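Local coordinates for acetyl-CoA C-acetyltransferase (Syntrophomonas wolfei subsp. wolfei, PDB 7N7Z) that catalyses acetyl transfer between two acetyl-CoA molecules, the reversible thiolase reaction that forms or cleaves acetoacetyl-CoA, at the interface of chains A and B. Sequence-based numbering; all coordinates share one arbitrary frame. Chains: chain A/B, Acetyl-CoA C-acetyltransferase.

Contact 1: the interface of chains A and B. Residues chain A 21-22, 122-123, 125-127, 145-147; chain B 130, 133.
B:Arg133 enters a polar socket of chain A built by A:Ile125, A:Asp145, A:Tyr21 and A:Tyr127, and the partner hides 136 Å² of its surface. CG lies anti to the backbone N, and a bend at chi3 (-58°) turns the guanidinium into the socket. Its side-on pair grips one backbone oxygen: B:Arg133 NE reaches A:Ile125 O at 2.9 Å, in the carbonyl plane on a lone pair, while NH2 bonds the same oxygen from above that plane. The end-on pair makes a salt bridge with A:Asp145. B:Arg133 NH1 lies 3.0 Å from A:Asp145 OD2; B:Arg133 NH2 to A:Asp145 OD1 is modelled at 2.5 Å, notably short. Carboxylate and guanidinium planes are turned 46° apart, and both oxygens are met from above the carboxylate plane. B:Arg133 NH1 also donates to the phenol oxygen OH of A:Tyr21 at 3.0 Å. A:Tyr127 leans CE1 over one guanidinium face, 3.8 Å from B:Arg133 CZ, its ring tilted by 37° and not stacked. These bonds fix the group's rotation, and the carboxylate would balance its charge. B:Gln130 lays NE2 against A:Pro126 CB at 3.6 Å, while a water joins B:Gln130 O to A:Ile125 O. In chain A the socket combines the loop of A:Tyr21, 3-10 helix 122-124, the loop of A:Ile125, the start of strand 127-129 and the junction of strand 141-145 with helix 146-152; the arginine comes from a loop of chain B.

Contact 2: the interface of chains A and B. Residues chain A 156, 289, 390-393; chain B 68, 71-72, 75.
The guanidinium of B:Arg71 lies between A:Ser393 OG over one face, on the NH1 side, and the sulfur of B:Met75 over the centre of the other, with A:Gly391 O near its NE/NH2 edge. B:Met75 SD stands 3.9 Å above the B:Arg71 plane. A:Ser393 OG is 3.4 Å from B:Arg71 NH1, a polar contact with no N-H aimed at it. The carbonyl oxygen is tilted off the plane toward the serine side, and both bonds to it are weak and bent: B:Arg71 NE lies 3.0 Å and B:Arg71 NH2 3.1 Å from A:Gly391 O. CG of the arginine is anti to its backbone N (chi1 175°), and the bend at chi2 (64°) carries the chain past A:Gly391. A:Leu156 supplies the apolar half, with 68 Å² hidden by the partner. Its side chain crosses that of the arginine at about a right angle, A:Leu156 CD1 lying 3.6 Å from B:Arg71 CG. B:Met75 serves both halves, its CG also against that methyl. In this mixed patch of the two-fold interface, helix 69-76 of chain B meets the loop carrying A:Leu156 and the A:Gly390 to A:Gly392 loop, which follows the predicted catalytic A:Cys388, may be steadied here, and leads into strand 393-400.

Contact 3: the interface of chains A and B. Residues chain A 5, 108; chain B 5, 107-108.
A:Leu108 and B:Leu108 meet tip to tip, methyl against methyl, with CD2 to CD2 at 3.3 Å, tighter than ordinary van der Waals contact. This pairing brings the same residue of the two copies together at the two-fold interface. A third methyl joins them: CG2 of B:Ile5 lies 3.8 Å from CD2 of A:Leu108. The same CG2 meets A:Ile5 CD1, also at 3.8 Å, so one methyl of B:Ile5 touches both chain A residues. Farther out, A:Ile5 CD1 comes within 4.2 Å of B:Leu108 CD2, a looser contact that widens the apolar cluster. On the other branch of A:Leu108, CD1 approaches the thioether sulfur SD of B:Met107, whose chain is extended beyond CG. No polar atoms pair across this patch, and the contact rests on packing alone. The two leucines share a similar shape, whereas the isoleucines differ, which breaks the local symmetry. In A:Ile5, CG1 is anti to the carbonyl carbon (chi1 -85°) and CD1 is the reaching atom. Both Ile5 residues lie in loops near the chain starts, and each Leu108 directly follows helix 94-107, which in chain B ends with B:Met107. In B:Ile5, CG1 instead takes the crowded position between the backbone N and the carbonyl carbon (chi1 71°), and CG2, anti to the carbonyl carbon, is the methyl that touches chain A.

Contact 1: the interface of chains A and B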
loop_
_atom_site.group_PDB
_atom_site.type_symbol
_atom_site.label_atom_id
_atom_site.label_comp_id
_atom_site.label_asym_id
_atom_site.label_seq_id
_atom_site.Cartn_x
_atom_site.Cartn_y
_atom_site.Cartn_z
ATOM N N TYR A 21 1.611 -13.135 -19.032
ATOM C CA TYR A 21 1.644 -12.354 -17.802
ATOM C C TYR A 21 1.767 -10.873 -18.126
ATOM O O TYR A 21 2.726 -10.447 -18.776
ATOM C CB TYR A 21 2.815 -12.810 -16.930
ATOM C CG TYR A 21 2.967 -12.046 -15.635
ATOM C CD1 TYR A 21 2.067 -12.218 -14.593
ATOM C CD2 TYR A 21 4.022 -11.163 -15.448
ATOM C CE1 TYR A 21 2.207 -11.530 -13.405
ATOM C CE2 TYR A 21 4.170 -10.468 -14.265
ATOM C CZ TYR A 21 3.260 -10.655 -13.247
ATOM O OH TYR A 21 3.405 -9.966 -12.064
ATOM N N LEU A 22 0.786 -10.090 -17.677
ATOM C CA LEU A 22 0.731 -8.660 -17.974
ATOM C C LEU A 22 0.674 -8.407 -19.477
ATOM O O LEU A 22 1.193 -7.402 -19.969
ATOM C CB LEU A 22 1.922 -7.920 -17.359
ATOM C CG LEU A 22 2.060 -8.020 -15.840
ATOM C CD1 LEU A 22 3.358 -7.379 -15.378
ATOM C CD2 LEU A 22 0.866 -7.377 -15.152
ATOM N N MET A 122 -3.648 -13.952 -13.468
ATOM C CA MET A 122 -2.451 -13.669 -12.688
ATOM C C MET A 122 -1.945 -12.252 -12.918
ATOM O O MET A 122 -1.257 -11.706 -12.049
ATOM C CB MET A 122 -1.372 -14.701 -13.020
ATOM C CG MET A 122 -1.850 -16.139 -12.812
ATOM S SD MET A 122 -0.574 -17.396 -13.026
ATOM C CE MET A 122 0.161 -17.405 -11.393
ATOM N N SER A 123 -2.285 -11.639 -14.055
ATOM C CA SER A 123 -1.948 -10.239 -14.281
ATOM C C SER A 123 -2.688 -9.307 -13.331
ATOM O O SER A 123 -2.241 -8.173 -13.123
ATOM C CB SER A 123 -2.268 -9.845 -15.726
ATOM O OG SER A 123 -1.617 -10.692 -16.657
ATOM N N ILE A 125 -3.742 -10.248 -10.057
ATOM C CA ILE A 125 -3.653 -10.621 -8.640
ATOM C C ILE A 125 -3.167 -9.413 -7.845
ATOM O O ILE A 125 -2.142 -8.809 -8.210
ATOM C CB ILE A 125 -2.713 -11.815 -8.457
ATOM C CG1 ILE A 125 -3.313 -13.069 -9.098
ATOM C CG2 ILE A 125 -2.450 -12.061 -6.973
ATOM C CD1 ILE A 125 -2.352 -14.238 -9.178
ATOM N N PRO A 126 -3.849 -9.016 -6.776
ATOM C CA PRO A 126 -3.439 -7.818 -6.039
ATOM C C PRO A 126 -2.246 -8.094 -5.133
ATOM O O PRO A 126 -1.850 -9.236 -4.898
ATOM C CB PRO A 126 -4.686 -7.467 -5.221
ATOM C CG PRO A 126 -5.347 -8.779 -4.986
ATOM C CD PRO A 126 -5.068 -9.622 -6.206
ATOM N N TYR A 127 -1.669 -7.008 -4.632
ATOM C CA TYR A 127 -0.670 -7.075 -3.578
ATOM C C TYR A 127 -1.352 -6.935 -2.218
ATOM O O TYR A 127 -2.449 -6.384 -2.100
ATOM C CB TYR A 127 0.384 -5.984 -3.764
ATOM C CG TYR A 127 1.541 -6.387 -4.656
ATOM C CD1 TYR A 127 1.351 -6.630 -6.011
ATOM C CD2 TYR A 127 2.824 -6.522 -4.143
ATOM C CE1 TYR A 127 2.408 -6.997 -6.829
ATOM C CE2 TYR A 127 3.887 -6.888 -4.952
ATOM C CZ TYR A 127 3.674 -7.124 -6.294
ATOM O OH TYR A 127 4.731 -7.488 -7.102
ATOM N N ASP A 145 3.483 -9.696 -2.774
ATOM C CA ASP A 145 2.910 -10.228 -4.008
ATOM C C ASP A 145 2.150 -11.504 -3.666
ATOM O O ASP A 145 2.750 -12.554 -3.432
ATOM C CB ASP A 145 4.013 -10.493 -5.026
ATOM C CG ASP A 145 3.472 -10.905 -6.381
ATOM O OD1 ASP A 145 2.273 -11.237 -6.474
ATOM O OD2 ASP A 145 4.250 -10.892 -7.357
ATOM N N ALA A 146 0.817 -11.416 -3.633
ATOM C CA ALA A 146 0.007 -12.573 -3.264
ATOM C C ALA A 146 0.214 -13.736 -4.224
ATOM O O ALA A 146 0.133 -14.901 -3.815
ATOM C CB ALA A 146 -1.470 -12.187 -3.221
ATOM N N MET A 147 0.468 -13.444 -5.501
ATOM C CA MET A 147 0.736 -14.502 -6.468
ATOM C C MET A 147 1.822 -15.446 -5.974
ATOM O O MET A 147 1.775 -16.651 -6.248
ATOM C CB MET A 147 1.140 -13.883 -7.807
ATOM C CG MET A 147 1.254 -14.872 -8.953
ATOM S SD MET A 147 1.741 -14.059 -10.487
ATOM C CE MET A 147 3.425 -13.591 -10.107
ATOM N N GLN B 130 -4.916 -3.252 -5.399
ATOM C CA GLN B 130 -5.330 -3.892 -6.643
ATOM C C GLN B 130 -4.428 -3.499 -7.808
ATOM O O GLN B 130 -4.119 -4.333 -8.667
ATOM C CB GLN B 130 -6.788 -3.546 -6.945
ATOM C CG GLN B 130 -7.420 -4.376 -8.055
ATOM C CD GLN B 130 -7.480 -5.857 -7.726
ATOM O OE1 GLN B 130 -8.421 -6.326 -7.082
ATOM N NE2 GLN B 130 -6.477 -6.605 -8.176
ATOM N N ARG B 133 0.467 -4.147 -8.948
ATOM C CA ARG B 133 1.256 -4.932 -9.893
ATOM C C ARG B 133 1.624 -4.102 -11.117
ATOM O O ARG B 133 2.807 -3.883 -11.403
ATOM C CB ARG B 133 0.484 -6.187 -10.304
ATOM C CG ARG B 133 1.334 -7.233 -11.013
ATOM C CD ARG B 133 0.584 -8.550 -11.172
ATOM N NE ARG B 133 0.157 -9.088 -9.886
ATOM C CZ ARG B 133 0.954 -9.721 -9.036
ATOM N NH1 ARG B 133 2.228 -9.944 -9.317
ATOM N NH2 ARG B 133 0.461 -10.138 -7.873
HETATM O O HOH W 1 -2.676 -6.398 -9.672
#

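Contact 2: the interface of chains A and B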
loop_
_atom_site.group_PDB
_atom_site.type_symbol
_atom_site.label_atom_id
_atom_site.label_comp_id
_atom_site.label_asym_id
_atom_site.label_seq_id
_atom_site.Cartn_x
_atom_site.Cartn_y
_atom_site.Cartn_z
ATOM N N LEU A 156 5.907 -25.387 2.897
ATOM C CA LEU A 156 6.339 -26.766 3.104
ATOM C C LEU A 156 7.557 -27.094 2.249
ATOM O O LEU A 156 8.511 -27.720 2.726
ATOM C CB LEU A 156 5.197 -27.730 2.788
ATOM C CG LEU A 156 3.849 -27.453 3.456
ATOM C CD1 LEU A 156 2.760 -28.291 2.806
ATOM C CD2 LEU A 156 3.917 -27.724 4.949
ATOM N N ALA A 289 5.806 -32.535 -0.446
ATOM C CA ALA A 289 5.764 -31.195 -1.023
ATOM C C ALA A 289 7.082 -30.824 -1.688
ATOM O O ALA A 289 7.089 -30.088 -2.681
ATOM C CB ALA A 289 5.413 -30.171 0.055
ATOM N N GLY A 390 1.002 -27.742 -6.476
ATOM C CA GLY A 390 1.729 -27.139 -5.378
ATOM C C GLY A 390 1.274 -27.726 -4.059
ATOM O O GLY A 390 0.071 -27.796 -3.790
ATOM N N GLY A 391 2.220 -28.164 -3.235
ATOM C CA GLY A 391 1.884 -28.852 -2.004
ATOM C C GLY A 391 2.007 -30.355 -2.149
ATOM O O GLY A 391 2.499 -31.033 -1.241
ATOM N N GLY A 392 1.550 -30.890 -3.281
ATOM C CA GLY A 392 1.772 -32.289 -3.586
ATOM C C GLY A 392 0.543 -33.064 -4.013
ATOM O O GLY A 392 0.666 -34.079 -4.704
ATOM N N SER A 393 -0.646 -32.605 -3.622
ATOM C CA SER A 393 -1.858 -33.366 -3.903
ATOM C C SER A 393 -2.231 -33.305 -5.381
ATOM O O SER A 393 -3.027 -32.454 -5.791
ATOM C CB SER A 393 -3.021 -32.860 -3.047
ATOM O OG SER A 393 -2.709 -32.923 -1.663
ATOM N N LEU B 68 -2.110 -22.890 -0.459
ATOM C CA LEU B 68 -3.056 -23.931 -0.064
ATOM C C LEU B 68 -2.957 -24.210 1.432
ATOM O O LEU B 68 -2.382 -25.227 1.841
ATOM C CB LEU B 68 -2.809 -25.212 -0.864
ATOM C CG LEU B 68 -3.948 -26.236 -0.889
ATOM C CD1 LEU B 68 -5.248 -25.605 -1.370
ATOM C CD2 LEU B 68 -3.575 -27.426 -1.767
ATOM N N ARG B 71 -3.383 -27.722 2.985
ATOM C CA ARG B 71 -2.254 -28.641 2.879
ATOM C C ARG B 71 -1.221 -28.355 3.961
ATOM O O ARG B 71 -0.617 -29.283 4.513
ATOM C CB ARG B 71 -1.627 -28.545 1.487
ATOM C CG ARG B 71 -0.363 -29.383 1.296
ATOM C CD ARG B 71 -0.627 -30.881 1.428
ATOM N NE ARG B 71 0.474 -31.668 0.880
ATOM C CZ ARG B 71 0.437 -32.977 0.669
ATOM N NH1 ARG B 71 -0.633 -33.698 0.965
ATOM N NH2 ARG B 71 1.502 -33.579 0.146
ATOM N N ILE B 72 -1.005 -27.077 4.280
ATOM C CA ILE B 72 -0.126 -26.736 5.395
ATOM C C ILE B 72 -0.705 -27.266 6.699
ATOM O O ILE B 72 0.009 -27.847 7.525
ATOM C CB ILE B 72 0.094 -25.213 5.459
ATOM C CG1 ILE B 72 0.877 -24.729 4.236
ATOM C CG2 ILE B 72 0.822 -24.836 6.746
ATOM C CD1 ILE B 72 0.813 -23.225 4.026
ATOM N N MET B 75 -0.460 -31.278 6.846
ATOM C CA MET B 75 0.880 -31.793 7.097
ATOM C C MET B 75 1.322 -31.527 8.530
ATOM O O MET B 75 2.025 -32.352 9.126
ATOM C CB MET B 75 1.874 -31.172 6.116
ATOM C CG MET B 75 1.644 -31.560 4.664
ATOM S SD MET B 75 1.737 -33.339 4.377
ATOM C CE MET B 75 0.001 -33.780 4.425
#

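Contact 3: the interface of chains A and B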
loop_
_atom_site.group_PDB
_atom_site.type_symbol
_atom_site.label_atom_id
_atom_site.label_comp_id
_atom_site.label_asym_id
_atom_site.label_seq_id
_atom_site.Cartn_x
_atom_site.Cartn_y
_atom_site.Cartn_z
ATOM N N ILE A 5 -26.184 -45.245 -9.338
ATOM C CA ILE A 5 -25.351 -44.049 -9.386
ATOM C C ILE A 5 -25.322 -43.514 -10.811
ATOM O O ILE A 5 -25.190 -44.269 -11.783
ATOM C CB ILE A 5 -23.938 -44.355 -8.862
ATOM C CG1 ILE A 5 -23.897 -44.233 -7.332
ATOM C CG2 ILE A 5 -22.904 -43.433 -9.501
ATOM C CD1 ILE A 5 -24.198 -42.837 -6.796
ATOM N N LEU A 108 -24.473 -38.473 -7.413
ATOM C CA LEU A 108 -25.336 -38.744 -6.272
ATOM C C LEU A 108 -26.724 -38.131 -6.416
ATOM O O LEU A 108 -27.480 -38.107 -5.440
ATOM C CB LEU A 108 -24.676 -38.230 -4.989
ATOM C CG LEU A 108 -23.263 -38.758 -4.730
ATOM C CD1 LEU A 108 -22.593 -38.008 -3.590
ATOM C CD2 LEU A 108 -23.299 -40.251 -4.444
ATOM N N ILE B 5 -23.606 -46.536 -2.304
ATOM C CA ILE B 5 -22.877 -45.516 -1.559
ATOM C C ILE B 5 -22.749 -45.921 -0.097
ATOM O O ILE B 5 -23.597 -46.629 0.458
ATOM C CB ILE B 5 -23.584 -44.153 -1.710
ATOM C CG1 ILE B 5 -24.904 -44.158 -0.928
ATOM C CG2 ILE B 5 -23.800 -43.844 -3.190
ATOM C CD1 ILE B 5 -25.897 -43.082 -1.343
ATOM N N MET B 107 -18.814 -41.251 0.644
ATOM C CA MET B 107 -19.957 -41.988 0.116
ATOM C C MET B 107 -19.561 -42.827 -1.093
ATOM O O MET B 107 -20.030 -43.960 -1.253
ATOM C CB MET B 107 -21.073 -41.017 -0.267
ATOM C CG MET B 107 -21.910 -40.516 0.894
ATOM S SD MET B 107 -23.149 -39.323 0.346
ATOM C CE MET B 107 -23.298 -38.291 1.800
ATOM N N LEU B 108 -18.701 -42.287 -1.954
ATOM C CA LEU B 108 -18.356 -42.913 -3.222
ATOM C C LEU B 108 -17.117 -43.797 -3.136
ATOM O O LEU B 108 -16.641 -44.275 -4.171
ATOM C CB LEU B 108 -18.149 -41.836 -4.290
ATOM C CG LEU B 108 -19.387 -40.998 -4.620
ATOM C CD1 LEU B 108 -19.046 -39.880 -5.593
ATOM C CD2 LEU B 108 -20.493 -41.879 -5.181
#

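Contact 1, contact 2 and contact 3 are spread over one two-fold interface of chains A and B within the deposited four-chain assembly. The C-alpha centres of contacts 1 and 2 are about 22 Å apart, those of contacts 2 and 3 about 27 Å, and those of contacts 1 and 3 about 40 Å. They share no residues. The centre of contact 2 lies about 10 Å from A:Cys92, the predicted acyl-thioester nucleophile, and that of contact 1 about 12 Å from A:His358, so pairing may support the active site. Contact 3 is remote, about 25 Å from B:Cys92, and may serve mainly in holding the two chains together.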